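Fibrillarin-like rRNA/tRNA 2'-O-methyltransferase (Methanocaldococcus jannaschii, PDB 1FBN) probably transfers methyl groups from S-adenosyl-L-methionine to ribose 2'-hydroxyls of rRNA and tRNA, at sites chosen by a guide RNA in box C/D particles. Local coordinates at residues I41-G45 and D46-R50; R50-P54 and N55-L59; I110-E113 and L114-C118; Q156-I159 and L160-A164; S182-V185 and T186-P189. One frame throughout, in Å; residues are numbered along the deposited sequence.

Contact 1: residues I41-G45 and D46-R50; sequences IIKIG and DEEYR
Asp46 and Gly45 form the two corners of a type II' turn that closes a beta hairpin between strands 41-44 and 47-50. The Asp46 carboxylate lies near the Lys43 amine, but too far for a salt bridge. Glu47 pairs with Ile44 through two backbone bonds, and Ile44 N to Glu47 O is the shorter at 2.9 Å. Glu48 runs extended beyond CG (chi2 -175°), which brings OE2 to 3.2 Å from Lys43 NZ. This salt bridge uses the anti lone pair of OE2. The other oxygen, OE1, takes the backbone N of Gly33 and lies 3.8 Å from Ile41 CD1. Replacing Glu48 with an alanine would probably leave the Lys43 amine and the Gly33 N-H without their carboxylate mate. Tyr49 turns to the other face. Its ring edge meets Ile42 O in plane, 3.6 Å from Tyr49 CD1, and CE1 lies 4.1 Å from Ile44 CG1. Tyr49 and Ile42 exchange two backbone bonds. Arg50 CG lies 4.4 Å from Ile41 CG1, and its guanidinium pairs with Glu39 and Asp94. One face thus pairs the Lys43 and Glu48 charges beside Ile41 and Arg50; the other packs Tyr49 by Ile42 and Ile44 and also carries Glu47.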
loop_
_atom_site.group_PDB
_atom_site.type_symbol
_atom_site.label_atom_id
_atom_site.label_comp_id
_atom_site.label_asym_id
_atom_site.label_seq_id
_atom_site.Cartn_x
_atom_site.Cartn_y
_atom_site.Cartn_z
ATOM N N ILE A 41 11.401 -4.764 -16.337
ATOM C CA ILE A 41 10.457 -5.845 -16.619
ATOM C C ILE A 41 11.127 -7.156 -17.036
ATOM O O ILE A 41 12.145 -7.155 -17.727
ATOM C CB ILE A 41 9.437 -5.418 -17.729
ATOM C CG1 ILE A 41 8.489 -4.338 -17.192
ATOM C CG2 ILE A 41 8.631 -6.615 -18.230
ATOM C CD1 ILE A 41 7.424 -3.884 -18.183
ATOM N N ILE A 42 10.576 -8.267 -16.552
ATOM C CA ILE A 42 11.053 -9.605 -16.897
ATOM C C ILE A 42 9.906 -10.250 -17.675
ATOM O O ILE A 42 8.912 -10.687 -17.088
ATOM C CB ILE A 42 11.356 -10.464 -15.645
ATOM C CG1 ILE A 42 12.478 -9.830 -14.821
ATOM C CG2 ILE A 42 11.741 -11.880 -16.062
ATOM C CD1 ILE A 42 12.811 -10.588 -13.547
ATOM N N LYS A 43 10.018 -10.253 -18.999
ATOM C CA LYS A 43 8.979 -10.821 -19.849
ATOM C C LYS A 43 9.221 -12.296 -20.140
ATOM O O LYS A 43 10.195 -12.655 -20.796
ATOM C CB LYS A 43 8.875 -10.027 -21.156
ATOM C CG LYS A 43 7.691 -10.411 -22.034
ATOM C CD LYS A 43 7.527 -9.427 -23.187
ATOM C CE LYS A 43 6.400 -9.837 -24.133
ATOM N NZ LYS A 43 5.061 -9.882 -23.472
ATOM N N ILE A 44 8.339 -13.145 -19.616
ATOM C CA ILE A 44 8.428 -14.587 -19.814
ATOM C C ILE A 44 7.233 -15.002 -20.664
ATOM O O ILE A 44 6.134 -15.195 -20.151
ATOM C CB ILE A 44 8.365 -15.353 -18.472
ATOM C CG1 ILE A 44 9.374 -14.780 -17.477
ATOM C CG2 ILE A 44 8.642 -16.832 -18.700
ATOM C CD1 ILE A 44 10.823 -14.985 -17.865
ATOM N N GLY A 45 7.453 -15.151 -21.965
ATOM C CA GLY A 45 6.364 -15.519 -22.846
ATOM C C GLY A 45 5.433 -14.331 -22.936
ATOM O O GLY A 45 5.836 -13.263 -23.395
ATOM N N ASP A 46 4.203 -14.496 -22.461
ATOM C CA ASP A 46 3.240 -13.402 -22.493
ATOM C C ASP A 46 3.115 -12.653 -21.168
ATOM O O ASP A 46 2.654 -11.513 -21.139
ATOM C CB ASP A 46 1.875 -13.887 -22.990
ATOM C CG ASP A 46 1.826 -14.030 -24.510
ATOM O OD1 ASP A 46 2.358 -13.140 -25.218
ATOM O OD2 ASP A 46 1.260 -15.032 -24.998
ATOM N N GLU A 47 3.561 -13.279 -20.083
ATOM C CA GLU A 47 3.518 -12.670 -18.755
ATOM C C GLU A 47 4.635 -11.642 -18.588
ATOM O O GLU A 47 5.753 -11.843 -19.062
ATOM C CB GLU A 47 3.678 -13.745 -17.676
ATOM C CG GLU A 47 2.618 -14.835 -17.697
ATOM C CD GLU A 47 1.367 -14.473 -16.912
ATOM O OE1 GLU A 47 0.792 -13.384 -17.146
ATOM O OE2 GLU A 47 0.957 -15.292 -16.057
ATOM N N GLU A 48 4.327 -10.540 -17.915
ATOM C CA GLU A 48 5.313 -9.497 -17.666
ATOM C C GLU A 48 5.402 -9.207 -16.174
ATOM O O GLU A 48 4.423 -8.796 -15.556
ATOM C CB GLU A 48 4.965 -8.221 -18.435
ATOM C CG GLU A 48 5.227 -8.317 -19.935
ATOM C CD GLU A 48 4.992 -7.012 -20.690
ATOM O OE1 GLU A 48 4.847 -5.948 -20.048
ATOM O OE2 GLU A 48 4.961 -7.051 -21.940
ATOM N N TYR A 49 6.560 -9.481 -15.585
ATOM C CA TYR A 49 6.766 -9.231 -14.167
ATOM C C TYR A 49 7.414 -7.865 -13.991
ATOM O O TYR A 49 8.503 -7.614 -14.504
ATOM C CB TYR A 49 7.634 -10.326 -13.543
ATOM C CG TYR A 49 6.980 -11.687 -13.554
ATOM C CD1 TYR A 49 7.144 -12.553 -14.636
ATOM C CD2 TYR A 49 6.194 -12.112 -12.484
ATOM C CE1 TYR A 49 6.541 -13.809 -14.653
ATOM C CE2 TYR A 49 5.586 -13.366 -12.490
ATOM C CZ TYR A 49 5.764 -14.210 -13.577
ATOM O OH TYR A 49 5.176 -15.455 -13.584
ATOM N N ARG A 50 6.712 -6.971 -13.302
ATOM C CA ARG A 50 7.204 -5.619 -13.069
ATOM C C ARG A 50 8.000 -5.535 -11.778
ATOM O O ARG A 50 7.459 -5.767 -10.696
ATOM C CB ARG A 50 6.044 -4.622 -13.005
ATOM C CG ARG A 50 5.209 -4.533 -14.261
ATOM C CD ARG A 50 4.442 -3.224 -14.285
ATOM N NE ARG A 50 3.483 -3.152 -13.197
ATOM C CZ ARG A 50 3.318 -2.108 -12.389
ATOM N NH1 ARG A 50 4.048 -1.007 -12.523
ATOM N NH2 ARG A 50 2.404 -2.173 -11.435
#

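Contact 2: residues R50-P54 and N55-L59; sequences RIWNP and NKSKL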
loop_
_atom_site.group_PDB
_atom_site.type_symbol
_atom_site.label_atom_id
_atom_site.label_comp_id
_atom_site.label_asym_id
_atom_site.label_seq_id
_atom_site.Cartn_x
_atom_site.Cartn_y
_atom_site.Cartn_z
ATOM N N ARG A 50 6.712 -6.971 -13.302
ATOM C CA ARG A 50 7.204 -5.619 -13.069
ATOM C C ARG A 50 8.000 -5.535 -11.778
ATOM O O ARG A 50 7.459 -5.767 -10.696
ATOM C CB ARG A 50 6.044 -4.622 -13.005
ATOM C CG ARG A 50 5.209 -4.533 -14.261
ATOM C CD ARG A 50 4.442 -3.224 -14.285
ATOM N NE ARG A 50 3.483 -3.152 -13.197
ATOM C CZ ARG A 50 3.318 -2.108 -12.389
ATOM N NH1 ARG A 50 4.048 -1.007 -12.523
ATOM N NH2 ARG A 50 2.404 -2.173 -11.435
ATOM N N ILE A 51 9.282 -5.199 -11.894
ATOM C CA ILE A 51 10.148 -5.067 -10.728
ATOM C C ILE A 51 9.607 -3.936 -9.857
ATOM O O ILE A 51 9.498 -2.793 -10.295
ATOM C CB ILE A 51 11.614 -4.789 -11.143
ATOM C CG1 ILE A 51 12.172 -5.980 -11.935
ATOM C CG2 ILE A 51 12.478 -4.495 -9.924
ATOM C CD1 ILE A 51 12.109 -7.318 -11.214
ATOM N N TRP A 52 9.231 -4.299 -8.635
ATOM C CA TRP A 52 8.652 -3.388 -7.646
ATOM C C TRP A 52 9.749 -2.696 -6.827
ATOM O O TRP A 52 10.220 -3.230 -5.824
ATOM C CB TRP A 52 7.734 -4.216 -6.743
ATOM C CG TRP A 52 6.695 -3.466 -5.968
ATOM C CD1 TRP A 52 6.535 -2.110 -5.875
ATOM C CD2 TRP A 52 5.677 -4.049 -5.147
ATOM N NE1 TRP A 52 5.478 -1.816 -5.041
ATOM C CE2 TRP A 52 4.935 -2.988 -4.581
ATOM C CE3 TRP A 52 5.321 -5.370 -4.835
ATOM C CZ2 TRP A 52 3.855 -3.207 -3.717
ATOM C CZ3 TRP A 52 4.245 -5.588 -3.974
ATOM C CH2 TRP A 52 3.525 -4.509 -3.426
ATOM N N ASN A 53 10.119 -1.491 -7.248
ATOM C CA ASN A 53 11.179 -0.710 -6.607
ATOM C C ASN A 53 10.857 -0.187 -5.194
ATOM O O ASN A 53 9.987 0.668 -5.024
ATOM C CB ASN A 53 11.562 0.458 -7.530
ATOM C CG ASN A 53 12.881 1.125 -7.144
ATOM O OD1 ASN A 53 13.387 0.962 -6.034
ATOM N ND2 ASN A 53 13.440 1.886 -8.076
ATOM N N PRO A 54 11.579 -0.681 -4.167
ATOM C CA PRO A 54 11.385 -0.269 -2.771
ATOM C C PRO A 54 11.761 1.191 -2.515
ATOM O O PRO A 54 11.340 1.780 -1.524
ATOM C CB PRO A 54 12.298 -1.227 -2.003
ATOM C CG PRO A 54 13.380 -1.534 -2.986
ATOM C CD PRO A 54 12.601 -1.739 -4.254
ATOM N N ASN A 55 12.575 1.761 -3.399
ATOM C CA ASN A 55 12.987 3.158 -3.281
ATOM C C ASN A 55 11.874 4.080 -3.781
ATOM O O ASN A 55 11.888 5.283 -3.522
ATOM C CB ASN A 55 14.254 3.414 -4.101
ATOM C CG ASN A 55 15.451 2.656 -3.578
ATOM O OD1 ASN A 55 16.002 2.995 -2.532
ATOM N ND2 ASN A 55 15.868 1.627 -4.310
ATOM N N LYS A 56 10.924 3.507 -4.515
ATOM C CA LYS A 56 9.803 4.256 -5.078
ATOM C C LYS A 56 8.444 3.863 -4.495
ATOM O O LYS A 56 7.455 4.559 -4.703
ATOM C CB LYS A 56 9.788 4.106 -6.604
ATOM C CG LYS A 56 10.672 5.112 -7.337
ATOM C CD LYS A 56 12.113 5.077 -6.842
ATOM C CE LYS A 56 12.845 6.395 -7.103
ATOM N NZ LYS A 56 14.173 6.462 -6.411
ATOM N N SER A 57 8.409 2.765 -3.742
ATOM C CA SER A 57 7.173 2.274 -3.138
ATOM C C SER A 57 7.391 1.811 -1.698
ATOM O O SER A 57 8.142 0.867 -1.447
ATOM C CB SER A 57 6.607 1.125 -3.978
ATOM O OG SER A 57 5.460 0.543 -3.372
ATOM N N LYS A 58 6.709 2.463 -0.759
ATOM C CA LYS A 58 6.828 2.123 0.657
ATOM C C LYS A 58 6.356 0.697 0.970
ATOM O O LYS A 58 6.855 0.064 1.907
ATOM C CB LYS A 58 6.063 3.131 1.521
ATOM C CG LYS A 58 6.596 4.554 1.445
ATOM C CD LYS A 58 5.860 5.472 2.412
ATOM C CE LYS A 58 6.197 6.929 2.152
ATOM N NZ LYS A 58 5.743 7.348 0.790
ATOM N N LEU A 59 5.387 0.203 0.200
ATOM C CA LEU A 59 4.875 -1.151 0.397
ATOM C C LEU A 59 5.949 -2.160 -0.028
ATOM O O LEU A 59 6.175 -3.160 0.660
ATOM C CB LEU A 59 3.574 -1.353 -0.387
ATOM C CG LEU A 59 2.868 -2.699 -0.222
ATOM C CD1 LEU A 59 2.715 -3.043 1.256
ATOM C CD2 LEU A 59 1.513 -2.654 -0.909
#
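The Trp52 indole has Ser57 OG at its edge, near the ring plane. Trp52 NE1 makes a weak hydrogen bond to Ser57 OG, 2.9 Å long. Leu59 comes obliquely to the six-membered ring, with CG 3.7 Å from CZ2. His91 of helix 87-95 stacks on the indole. The amides of Asn53 and Asn55 stand 90° apart. Asn53 CG is anti to the backbone N (chi1 -165°), and OD1 meets two donors of Asn55. Asn55 N lies 2.9 Å from Asn53 OD1, above the Asn53 amide plane. Asn55 ND2 lies 3.1 Å from Asn53 OD1, in that plane and on a lone pair. Lys56 runs alongside Asn53, with CD 3.7 Å from ND2. Asn53 O accepts from Lys56 N at 3.0 Å and, weakly, from Ser57 N. A leucine in place of Asn53 would probably leave the backbone N-H and the side-chain amide of Asn55 without their shared acceptor and free that amide to turn. Ser57 is the N-cap of helix 58-64. Its OG makes a weak bond to Ala60 N and a hydrogen bond to Thr88, a predicted S-adenosyl-L-methionine contact. One hydroxyl thus ties the indole, the helix start and the probable cofactor site together.

Contact 3: residues I110-E113 and L114-C118; sequences IMRE and LLDAC
Met111, a selenomethionine, reaches along its own helix to Leu114 and Leu115, three and four residues on. Helix 108-117 is the crossover of a beta-alpha-beta unit, between strands 100-105 and 124-128 of the Rossmann-like methyltransferase sheet. With chi1 at -170°, Met111 CG lies trans to the backbone N. The chain then bends at chi2 (62°) and chi3, which swings the selenium towards the next turn. SE lies 3.7 Å from Leu115 CD1 and 4.1 Å from Leu114 CD2. Both leucines cross the selenomethionine side chain at a slant. They touch it with one methyl each. Leu114 also packs on Ala103 and Glu105 of strand 100-105, and Leu115 on Pro126 of strand 124-128. Met111 touches both strands. Its side chain is about 4 Å from that of Glu105, a predicted S-adenosyl-L-methionine contact. The Met111 side chain therefore packs between the helix and strands 100-105 and 124-128.

The backbone bonds are those of a regular alpha helix. Leu114 N to Ile110 O is 2.9 Å, and Ala117 N to Glu113 O is 3.0 Å. Arg112, Glu113 and Asp116 are on the exposed side. The shortest of the backbone bonds runs from Leu115 N to Met111 O, at 2.8 Å.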
loop_
_atom_site.group_PDB
_atom_site.type_symbol
_atom_site.label_atom_id
_atom_site.label_comp_id
_atom_site.label_asym_id
_atom_site.label_seq_id
_atom_site.Cartn_x
_atom_site.Cartn_y
_atom_site.Cartn_z
ATOM N N ILE A 110 -3.258 15.728 -8.809
ATOM C CA ILE A 110 -2.695 14.446 -8.389
ATOM C C ILE A 110 -3.518 13.333 -9.040
ATOM O O ILE A 110 -2.966 12.337 -9.511
ATOM C CB ILE A 110 -2.697 14.268 -6.853
ATOM C CG1 ILE A 110 -1.620 15.151 -6.226
ATOM C CG2 ILE A 110 -2.422 12.808 -6.488
ATOM C CD1 ILE A 110 -1.530 15.012 -4.735
HETATM N N MSE A 111 -4.836 13.522 -9.086
HETATM C CA MSE A 111 -5.727 12.541 -9.702
HETATM C C MSE A 111 -5.443 12.462 -11.203
HETATM O O MSE A 111 -5.567 11.401 -11.815
HETATM C CB MSE A 111 -7.198 12.912 -9.465
HETATM C CG MSE A 111 -8.186 11.813 -9.855
HETATM SE SE MSE A 111 -7.926 10.316 -8.879
HETATM C CE MSE A 111 -8.942 10.708 -7.520
ATOM N N ARG A 112 -5.047 13.587 -11.785
ATOM C CA ARG A 112 -4.733 13.651 -13.208
ATOM C C ARG A 112 -3.526 12.756 -13.501
ATOM O O ARG A 112 -3.533 11.982 -14.460
ATOM C CB ARG A 112 -4.428 15.096 -13.604
ATOM C CG ARG A 112 -4.468 15.366 -15.090
ATOM C CD ARG A 112 -4.142 16.827 -15.372
ATOM N NE ARG A 112 -5.050 17.736 -14.678
ATOM C CZ ARG A 112 -4.798 19.022 -14.438
ATOM N NH1 ARG A 112 -3.654 19.570 -14.833
ATOM N NH2 ARG A 112 -5.690 19.761 -13.791
ATOM N N GLU A 113 -2.505 12.849 -12.651
ATOM C CA GLU A 113 -1.293 12.050 -12.804
ATOM C C GLU A 113 -1.581 10.577 -12.538
ATOM O O GLU A 113 -1.106 9.703 -13.267
ATOM C CB GLU A 113 -0.198 12.551 -11.862
ATOM C CG GLU A 113 0.167 14.008 -12.082
ATOM C CD GLU A 113 1.369 14.452 -11.267
ATOM O OE1 GLU A 113 1.572 13.936 -10.144
ATOM O OE2 GLU A 113 2.110 15.332 -11.755
ATOM N N LEU A 114 -2.376 10.311 -11.505
ATOM C CA LEU A 114 -2.737 8.942 -11.159
ATOM C C LEU A 114 -3.514 8.294 -12.307
ATOM O O LEU A 114 -3.312 7.123 -12.622
ATOM C CB LEU A 114 -3.563 8.918 -9.869
ATOM C CG LEU A 114 -4.062 7.557 -9.360
ATOM C CD1 LEU A 114 -2.912 6.576 -9.200
ATOM C CD2 LEU A 114 -4.784 7.749 -8.040
ATOM N N LEU A 115 -4.381 9.076 -12.943
ATOM C CA LEU A 115 -5.184 8.604 -14.067
ATOM C C LEU A 115 -4.340 8.282 -15.296
ATOM O O LEU A 115 -4.673 7.374 -16.055
ATOM C CB LEU A 115 -6.261 9.635 -14.423
ATOM C CG LEU A 115 -7.656 9.420 -13.832
ATOM C CD1 LEU A 115 -7.578 9.081 -12.361
ATOM C CD2 LEU A 115 -8.498 10.658 -14.062
ATOM N N ASP A 116 -3.246 9.019 -15.488
ATOM C CA ASP A 116 -2.359 8.794 -16.629
ATOM C C ASP A 116 -1.474 7.559 -16.436
ATOM O O ASP A 116 -1.228 6.803 -17.380
ATOM C CB ASP A 116 -1.488 10.028 -16.885
ATOM C CG ASP A 116 -2.307 11.267 -17.233
ATOM O OD1 ASP A 116 -3.341 11.139 -17.929
ATOM O OD2 ASP A 116 -1.912 12.375 -16.811
ATOM N N ALA A 117 -1.009 7.358 -15.207
ATOM C CA ALA A 117 -0.153 6.224 -14.879
ATOM C C ALA A 117 -0.923 4.908 -14.775
ATOM O O ALA A 117 -0.431 3.865 -15.201
ATOM C CB ALA A 117 0.592 6.496 -13.591
ATOM N N CYS A 118 -2.121 4.957 -14.200
ATOM C CA CYS A 118 -2.946 3.760 -14.031
ATOM C C CYS A 118 -4.025 3.663 -15.096
ATOM O O CYS A 118 -5.075 3.047 -14.889
ATOM C CB CYS A 118 -3.564 3.740 -12.632
ATOM S SG CYS A 118 -2.327 3.624 -11.329
#

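Contact 4: residues Q156-I159 and L160-A164; sequences QAEI and LIKNA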
loop_
_atom_site.group_PDB
_atom_site.type_symbol
_atom_site.label_atom_id
_atom_site.label_comp_id
_atom_site.label_asym_id
_atom_site.label_seq_id
_atom_site.Cartn_x
_atom_site.Cartn_y
_atom_site.Cartn_z
ATOM N N GLN A 156 -3.050 11.396 10.608
ATOM C CA GLN A 156 -3.101 10.185 9.790
ATOM C C GLN A 156 -3.699 8.972 10.503
ATOM O O GLN A 156 -4.450 8.209 9.897
ATOM C CB GLN A 156 -1.723 9.858 9.214
ATOM C CG GLN A 156 -0.648 9.584 10.240
ATOM C CD GLN A 156 0.718 9.480 9.606
ATOM O OE1 GLN A 156 1.044 8.475 8.977
ATOM N NE2 GLN A 156 1.518 10.528 9.745
ATOM N N ALA A 157 -3.408 8.812 11.793
ATOM C CA ALA A 157 -3.951 7.683 12.548
ATOM C C ALA A 157 -5.473 7.770 12.692
ATOM O O ALA A 157 -6.174 6.800 12.401
ATOM C CB ALA A 157 -3.284 7.566 13.922
ATOM N N GLU A 158 -5.986 8.930 13.105
ATOM C CA GLU A 158 -7.431 9.085 13.267
ATOM C C GLU A 158 -8.135 8.930 11.920
ATOM O O GLU A 158 -9.275 8.476 11.869
ATOM C CB GLU A 158 -7.800 10.425 13.923
ATOM C CG GLU A 158 -7.671 11.641 13.016
ATOM C CD GLU A 158 -8.505 12.826 13.484
ATOM O OE1 GLU A 158 -9.693 12.903 13.098
ATOM O OE2 GLU A 158 -7.972 13.684 14.226
ATOM N N ILE A 159 -7.447 9.287 10.836
ATOM C CA ILE A 159 -8.021 9.147 9.499
ATOM C C ILE A 159 -8.220 7.663 9.181
ATOM O O ILE A 159 -9.251 7.286 8.629
ATOM C CB ILE A 159 -7.145 9.810 8.393
ATOM C CG1 ILE A 159 -7.241 11.336 8.471
ATOM C CG2 ILE A 159 -7.598 9.349 7.004
ATOM C CD1 ILE A 159 -6.365 12.048 7.456
ATOM N N LEU A 160 -7.245 6.826 9.541
ATOM C CA LEU A 160 -7.348 5.389 9.292
ATOM C C LEU A 160 -8.500 4.817 10.104
ATOM O O LEU A 160 -9.269 3.999 9.604
ATOM C CB LEU A 160 -6.052 4.662 9.673
ATOM C CG LEU A 160 -6.006 3.141 9.431
ATOM C CD1 LEU A 160 -6.010 2.841 7.938
ATOM C CD2 LEU A 160 -4.771 2.534 10.070
ATOM N N ILE A 161 -8.617 5.274 11.351
ATOM C CA ILE A 161 -9.664 4.818 12.265
ATOM C C ILE A 161 -11.035 5.230 11.759
ATOM O O ILE A 161 -11.968 4.430 11.761
ATOM C CB ILE A 161 -9.452 5.376 13.699
ATOM C CG1 ILE A 161 -8.197 4.758 14.322
ATOM C CG2 ILE A 161 -10.671 5.090 14.575
ATOM C CD1 ILE A 161 -7.755 5.432 15.601
ATOM N N LYS A 162 -11.138 6.471 11.293
ATOM C CA LYS A 162 -12.395 7.002 10.772
ATOM C C LYS A 162 -12.837 6.207 9.537
ATOM O O LYS A 162 -14.001 5.823 9.415
ATOM C CB LYS A 162 -12.225 8.481 10.420
ATOM C CG LYS A 162 -13.520 9.261 10.360
ATOM C CD LYS A 162 -13.283 10.720 9.983
ATOM C CE LYS A 162 -12.336 11.412 10.943
ATOM N NZ LYS A 162 -12.138 12.828 10.554
ATOM N N ASN A 163 -11.893 5.936 8.643
ATOM C CA ASN A 163 -12.183 5.182 7.432
ATOM C C ASN A 163 -12.452 3.706 7.711
ATOM O O ASN A 163 -13.202 3.063 6.981
ATOM C CB ASN A 163 -11.053 5.353 6.418
ATOM C CG ASN A 163 -11.163 6.654 5.643
ATOM O OD1 ASN A 163 -11.713 6.681 4.541
ATOM N ND2 ASN A 163 -10.656 7.742 6.220
ATOM N N ALA A 164 -11.844 3.179 8.774
ATOM C CA ALA A 164 -12.037 1.785 9.162
ATOM C C ALA A 164 -13.466 1.589 9.676
ATOM O O ALA A 164 -14.126 0.604 9.334
ATOM C CB ALA A 164 -11.029 1.387 10.232
#
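Glu158 and Lys162 form a salt bridge one turn apart on helix 156-167, which packs against the Rossmann-like methyltransferase sheet. The two side chains lie alongside each other and point the same way, with Glu158 OE1 3.5 Å from Lys162 NZ. The Lys162 chain bends at chi3, which brings its amine to the Glu158 carboxylate. The amine also gives a hydrogen bond to Asn132.

Backbone bonds follow the i to i+4 pattern. Lys162 N to Glu158 O is 2.8 Å, and Ile161 N to Ala157 O is 3.1 Å.

Apolar packing covers the buried side. Leu160 meets Ile147 and Ile176 of the sheet, and Leu200 of helix 189-203. Ala157 touches that helix too. Ile159 rests on Ala131, a predicted S-adenosyl-L-methionine contact.

The Asn163 amide is held at both ends. Its OD1 accepts from the hydroxyl of Tyr137, and its ND2 also reaches Ala131 O. The CG2 methyl of Ile159 lies 3.5 Å from Asn163 ND2. Ile159 O takes two donors of Asn163, from opposite faces of its plane. Asn163 N lies 3.0 Å from Ile159 O. Asn163 ND2 lies 2.8 Å from Ile159 O, with a nearly straight bond of 169° and the acceptor in the amide plane.

Contact 5: residues S182-V185 and T186-P189; sequences SIDV and TKDP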
loop_
_atom_site.group_PDB
_atom_site.type_symbol
_atom_site.label_atom_id
_atom_site.label_comp_id
_atom_site.label_asym_id
_atom_site.label_seq_id
_atom_site.Cartn_x
_atom_site.Cartn_y
_atom_site.Cartn_z
ATOM N N SER A 182 6.195 13.796 10.459
ATOM C CA SER A 182 4.989 14.467 9.966
ATOM C C SER A 182 3.983 14.656 11.108
ATOM O O SER A 182 2.996 15.378 10.968
ATOM C CB SER A 182 4.341 13.682 8.817
ATOM O OG SER A 182 3.714 12.493 9.267
ATOM N N ILE A 183 4.256 14.002 12.236
ATOM C CA ILE A 183 3.409 14.068 13.422
ATOM C C ILE A 183 4.013 14.978 14.492
ATOM O O ILE A 183 3.306 15.768 15.122
ATOM C CB ILE A 183 3.191 12.650 13.992
ATOM C CG1 ILE A 183 2.349 11.840 13.003
ATOM C CG2 ILE A 183 2.534 12.703 15.371
ATOM C CD1 ILE A 183 2.413 10.369 13.219
ATOM N N ASP A 184 5.330 14.898 14.657
ATOM C CA ASP A 184 6.027 15.698 15.656
ATOM C C ASP A 184 7.471 15.923 15.201
ATOM O O ASP A 184 8.132 14.993 14.746
ATOM C CB ASP A 184 6.000 14.953 16.994
ATOM C CG ASP A 184 6.272 15.852 18.176
ATOM O OD1 ASP A 184 7.423 16.302 18.340
ATOM O OD2 ASP A 184 5.334 16.087 18.962
ATOM N N VAL A 185 7.948 17.163 15.313
ATOM C CA VAL A 185 9.314 17.506 14.908
ATOM C C VAL A 185 10.314 17.590 16.067
ATOM O O VAL A 185 11.504 17.834 15.848
ATOM C CB VAL A 185 9.356 18.847 14.127
ATOM C CG1 VAL A 185 8.547 18.739 12.845
ATOM C CG2 VAL A 185 8.838 19.988 14.995
ATOM N N THR A 186 9.843 17.361 17.289
ATOM C CA THR A 186 10.704 17.441 18.462
ATOM C C THR A 186 10.928 16.098 19.149
ATOM O O THR A 186 12.065 15.739 19.457
ATOM C CB THR A 186 10.133 18.432 19.504
ATOM O OG1 THR A 186 9.811 19.674 18.862
ATOM C CG2 THR A 186 11.151 18.688 20.613
ATOM N N LYS A 187 9.844 15.366 19.393
ATOM C CA LYS A 187 9.920 14.073 20.069
ATOM C C LYS A 187 10.795 13.052 19.356
ATOM O O LYS A 187 11.092 13.178 18.172
ATOM C CB LYS A 187 8.522 13.485 20.269
ATOM C CG LYS A 187 7.610 14.297 21.171
ATOM C CD LYS A 187 6.280 13.584 21.374
ATOM C CE LYS A 187 5.339 14.376 22.271
ATOM N NZ LYS A 187 4.029 13.682 22.440
ATOM N N ASP A 188 11.222 12.042 20.100
ATOM C CA ASP A 188 12.049 10.982 19.546
ATOM C C ASP A 188 11.136 10.097 18.692
ATOM O O ASP A 188 10.028 9.763 19.114
ATOM C CB ASP A 188 12.660 10.167 20.686
ATOM C CG ASP A 188 13.912 9.435 20.272
ATOM O OD1 ASP A 188 13.803 8.292 19.782
ATOM O OD2 ASP A 188 15.010 10.010 20.438
ATOM N N PRO A 189 11.562 9.751 17.462
ATOM C CA PRO A 189 10.758 8.906 16.570
ATOM C C PRO A 189 10.287 7.619 17.241
ATOM O O PRO A 189 9.156 7.186 17.039
ATOM C CB PRO A 189 11.720 8.622 15.423
ATOM C CG PRO A 189 12.494 9.900 15.331
ATOM C CD PRO A 189 12.797 10.192 16.788
#
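Asp184 OD1 is gripped by two backbone N-H groups, those of Thr186 and Lys187. Thr186 N and Lys187 N each lie 2.8 Å from Asp184 OD1. The bond from Lys187 N is nearly straight at 172°, and it comes in from above the carboxylate plane. Thr186 N meets the same oxygen nearly along its C-O axis, with a more bent angle of 153°. The bond from Thr186 N, two residues on, makes this an Asx turn; Lys187 N adds a second bond. With chi1 at -161° the Asp184 carboxylate swings away from its own N and faces the next N-H groups.

Lys187 also passes its methylenes across the carboxylate at about a right angle. Lys187 CG lies 3.5 Å from Asp184 OD1, and Lys187 CD 3.6 Å from Asp184 OD2. The Lys187 amine NZ stays 4.4 Å from Asp184 OD2, beyond a salt bridge. It pairs instead with Glu195. The Thr186 side chain adds a lesser contact, with CB 3.6 Å from Asp184 OD1. The two N-H bonds are likely to offset part of the negative charge on the carboxylate.

Arg181 gives hydrogen bonds to Asp184 O and Lys187 O, so the turn is also held through its backbone. The turn lies at the surface, in the loop from strand 172-179 to helix 189-203. Asp188 is the N-cap of that helix, and both Asp184 and Lys187 touch Ile192 on it.

In the fold
The contacts come in order along the chain, the first two overlapping at Arg50. Both of these use strand 47-51, with centres about 17 Å apart. Contact 1 lies in the antiparallel sheet, and contact 2 leads from it to helix 58-64. Contacts 3 and 4 lie on helices 108-117 and 156-167 that pack on the seven-stranded mixed sheet, with centres about 24 Å apart. Contact 5 is in the loop before helix 189-203. It touches contact 4 where Gln156 meets Ser182 and Ile183. Contacts 1 and 5 are farthest apart, their centres about 42 Å from each other. Contacts 2, 3 and 4 each come close to predicted S-adenosyl-L-methionine residues, consistent with the cofactor site lying among them.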